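Local coordinates for protein interferon gamma receptor 1 (PDB 4EQ3) that probably binds the cytokine interferon gamma at the cell surface as a receptor chain, here through its two-domain extracellular part, at residues 79-84 with 95-100. Numbering follows the deposited sequence.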
loop_
_atom_site.group_PDB
_atom_site.type_symbol
_atom_site.label_atom_id
_atom_site.label_comp_id
_atom_site.label_asym_id
_atom_site.label_seq_id
_atom_site.Cartn_x
_atom_site.Cartn_y
_atom_site.Cartn_z
ATOM N N SER A 79 -0.163 -7.838 -14.986
ATOM C CA SER A 79 -0.812 -6.570 -15.297
ATOM C C SER A 79 -2.340 -6.636 -15.209
ATOM O O SER A 79 -2.950 -7.702 -15.345
ATOM C CB SER A 79 -0.405 -6.093 -16.700
ATOM O OG SER A 79 0.995 -5.898 -16.806
ATOM N N TYR A 80 -2.945 -5.477 -14.965
ATOM C CA TYR A 80 -4.394 -5.325 -14.986
ATOM C C TYR A 80 -4.711 -4.061 -15.765
ATOM O O TYR A 80 -3.931 -3.105 -15.755
ATOM C CB TYR A 80 -4.956 -5.168 -13.569
ATOM C CG TYR A 80 -4.981 -6.421 -12.708
ATOM C CD1 TYR A 80 -6.112 -7.231 -12.655
ATOM C CD2 TYR A 80 -3.892 -6.766 -11.917
ATOM C CE1 TYR A 80 -6.150 -8.365 -11.844
ATOM C CE2 TYR A 80 -3.924 -7.895 -11.106
ATOM C CZ TYR A 80 -5.052 -8.687 -11.080
ATOM O OH TYR A 80 -5.067 -9.804 -10.283
ATOM N N TRP A 81 -5.850 -4.058 -16.446
ATOM C CA TRP A 81 -6.391 -2.835 -16.997
ATOM C C TRP A 81 -7.792 -2.649 -16.426
ATOM O O TRP A 81 -8.454 -3.627 -16.060
ATOM C CB TRP A 81 -6.427 -2.877 -18.527
ATOM C CG TRP A 81 -5.091 -2.628 -19.153
ATOM C CD1 TRP A 81 -4.612 -1.440 -19.626
ATOM C CD2 TRP A 81 -4.055 -3.589 -19.355
ATOM N NE1 TRP A 81 -3.340 -1.606 -20.114
ATOM C CE2 TRP A 81 -2.978 -2.919 -19.962
ATOM C CE3 TRP A 81 -3.935 -4.952 -19.077
ATOM C CZ2 TRP A 81 -1.795 -3.566 -20.305
ATOM C CZ3 TRP A 81 -2.760 -5.598 -19.428
ATOM C CH2 TRP A 81 -1.704 -4.902 -20.028
ATOM N N PHE A 82 -8.232 -1.401 -16.326
ATOM C CA PHE A 82 -9.597 -1.122 -15.879
ATOM C C PHE A 82 -10.223 -0.121 -16.828
ATOM O O PHE A 82 -9.516 0.608 -17.523
ATOM C CB PHE A 82 -9.623 -0.583 -14.441
ATOM C CG PHE A 82 -8.807 -1.387 -13.477
ATOM C CD1 PHE A 82 -7.501 -1.020 -13.182
ATOM C CD2 PHE A 82 -9.340 -2.510 -12.864
ATOM C CE1 PHE A 82 -6.739 -1.757 -12.288
ATOM C CE2 PHE A 82 -8.586 -3.255 -11.975
ATOM C CZ PHE A 82 -7.278 -2.880 -11.689
ATOM N N ARG A 83 -11.550 -0.085 -16.879
ATOM C CA ARG A 83 -12.216 0.875 -17.755
ATOM C C ARG A 83 -13.587 1.261 -17.212
ATOM O O ARG A 83 -14.212 0.506 -16.473
ATOM C CB ARG A 83 -12.330 0.336 -19.190
ATOM C CG ARG A 83 -13.328 -0.800 -19.378
ATOM C CD ARG A 83 -13.319 -1.263 -20.842
ATOM N NE ARG A 83 -14.248 -2.352 -21.132
ATOM C CZ ARG A 83 -14.369 -2.910 -22.337
ATOM N NH1 ARG A 83 -13.623 -2.475 -23.341
ATOM N NH2 ARG A 83 -15.234 -3.894 -22.543
ATOM N N ILE A 84 -14.046 2.450 -17.576
ATOM C CA ILE A 84 -15.303 2.937 -17.039
ATOM C C ILE A 84 -16.125 3.582 -18.127
ATOM O O ILE A 84 -15.603 4.337 -18.933
ATOM C CB ILE A 84 -15.071 4.016 -15.963
ATOM C CG1 ILE A 84 -13.957 3.592 -14.991
ATOM C CG2 ILE A 84 -16.385 4.325 -15.239
ATOM C CD1 ILE A 84 -12.781 4.533 -14.960
ATOM N N TYR A 95 -16.397 3.228 -23.255
ATOM C CA TYR A 95 -15.511 3.021 -22.123
ATOM C C TYR A 95 -14.233 3.813 -22.297
ATOM O O TYR A 95 -13.779 4.034 -23.407
ATOM C CB TYR A 95 -15.143 1.553 -21.996
ATOM C CG TYR A 95 -16.131 0.703 -21.248
ATOM C CD1 TYR A 95 -16.341 0.877 -19.883
ATOM C CD2 TYR A 95 -16.824 -0.306 -21.894
ATOM C CE1 TYR A 95 -17.232 0.079 -19.196
ATOM C CE2 TYR A 95 -17.713 -1.105 -21.216
ATOM C CZ TYR A 95 -17.915 -0.910 -19.872
ATOM O OH TYR A 95 -18.804 -1.715 -19.203
ATOM N N VAL A 96 -13.657 4.249 -21.184
ATOM C CA VAL A 96 -12.336 4.846 -21.217
ATOM C C VAL A 96 -11.449 3.964 -20.354
ATOM O O VAL A 96 -11.849 3.544 -19.262
ATOM C CB VAL A 96 -12.341 6.297 -20.688
ATOM C CG1 VAL A 96 -12.988 6.347 -19.323
ATOM C CG2 VAL A 96 -10.921 6.859 -20.648
ATOM N N GLU A 97 -10.251 3.685 -20.858
ATOM C CA GLU A 97 -9.349 2.713 -20.254
ATOM C C GLU A 97 -8.259 3.387 -19.418
ATOM O O GLU A 97 -7.799 4.481 -19.750
ATOM C CB GLU A 97 -8.708 1.879 -21.372
ATOM C CG GLU A 97 -7.963 0.650 -20.910
ATOM C CD GLU A 97 -7.604 -0.272 -22.076
ATOM O OE1 GLU A 97 -6.559 -0.044 -22.726
ATOM O OE2 GLU A 97 -8.383 -1.214 -22.340
ATOM N N THR A 98 -7.836 2.733 -18.343
ATOM C CA THR A 98 -6.743 3.269 -17.533
ATOM C C THR A 98 -5.384 2.883 -18.124
ATOM O O THR A 98 -5.298 2.022 -19.017
ATOM C CB THR A 98 -6.786 2.744 -16.082
ATOM O OG1 THR A 98 -6.636 1.318 -16.074
ATOM C CG2 THR A 98 -8.094 3.123 -15.388
ATOM N N ASP A 99 -4.327 3.519 -17.623
ATOM C CA ASP A 99 -2.971 3.043 -17.858
ATOM C C ASP A 99 -2.862 1.608 -17.362
ATOM O O ASP A 99 -3.644 1.166 -16.510
ATOM C CB ASP A 99 -1.945 3.890 -17.100
ATOM C CG ASP A 99 -1.870 5.327 -17.599
ATOM O OD1 ASP A 99 -2.250 5.593 -18.764
ATOM O OD2 ASP A 99 -1.414 6.191 -16.814
ATOM N N GLU A 100 -1.887 0.881 -17.898
ATOM C CA GLU A 100 -1.557 -0.441 -17.391
ATOM C C GLU A 100 -1.239 -0.345 -15.904
ATOM O O GLU A 100 -0.569 0.588 -15.464
ATOM C CB GLU A 100 -0.340 -0.995 -18.130
ATOM C CG GLU A 100 0.205 -2.291 -17.560
ATOM C CD GLU A 100 1.320 -2.870 -18.430
ATOM O OE1 GLU A 100 1.728 -2.198 -19.398
ATOM O OE2 GLU A 100 1.779 -3.990 -18.146
#
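The guanidinium of R83 lies flat on the ring of Y95, at 3° to it and offset from its centre, while the two side chains cross at about a right angle. From CB, 3.2 Å from V96 O, the chain puts CG between the backbone N and the carbonyl carbon (chi1 71°), over the ring's near rim at CD1. CD then makes a CH-pi contact with the ring face, and NE sits 3.4 Å from Y95 CD2. CZ comes next, over the CD2-CE2 side, across the ring from CG; at the tip NH2 lies 4.0 Å from both Y95 CE2 and CD2, and NH1 is nearest CD2, at 4.1 Å. Arginine fits because its methylenes and flat cation can cover one aromatic face while the N-H groups point outward in their own plane; NE bonds in a salt bridge to E44.

The backbones pair as antiparallel strands: I84 and V96 exchange two hydrogen bonds, and R83 faces E97 as a non-hydrogen-bonded pair. T98 extends the pairing past its strand's end. Its N donates to F82 O at 2.8 Å, while OG1 accepts from F82 N at 3.2 Å and donates to D99 O. Threonine thus supplies the acceptor that F82 N needs.

Farther along, E100 CA lies over the five-membered ring of W81, whose broad indole also covers the glutamate's CB and CG, the latter 3.6 Å from CZ2. Glutamate's length carries OE2 to the small hydroxyl of S79, OG, for a very short hydrogen bond of 2.5 Å.

The contact joins hairpin strands 81-88 and 91-97, the latter bordering a four-stranded antiparallel sheet in the fibronectin type III-like N-terminal domain. Strand 40-46 flanks 81-88 on its other side, and strands 17-22 and 25-31 pack against the face carrying F82, I84 and T98.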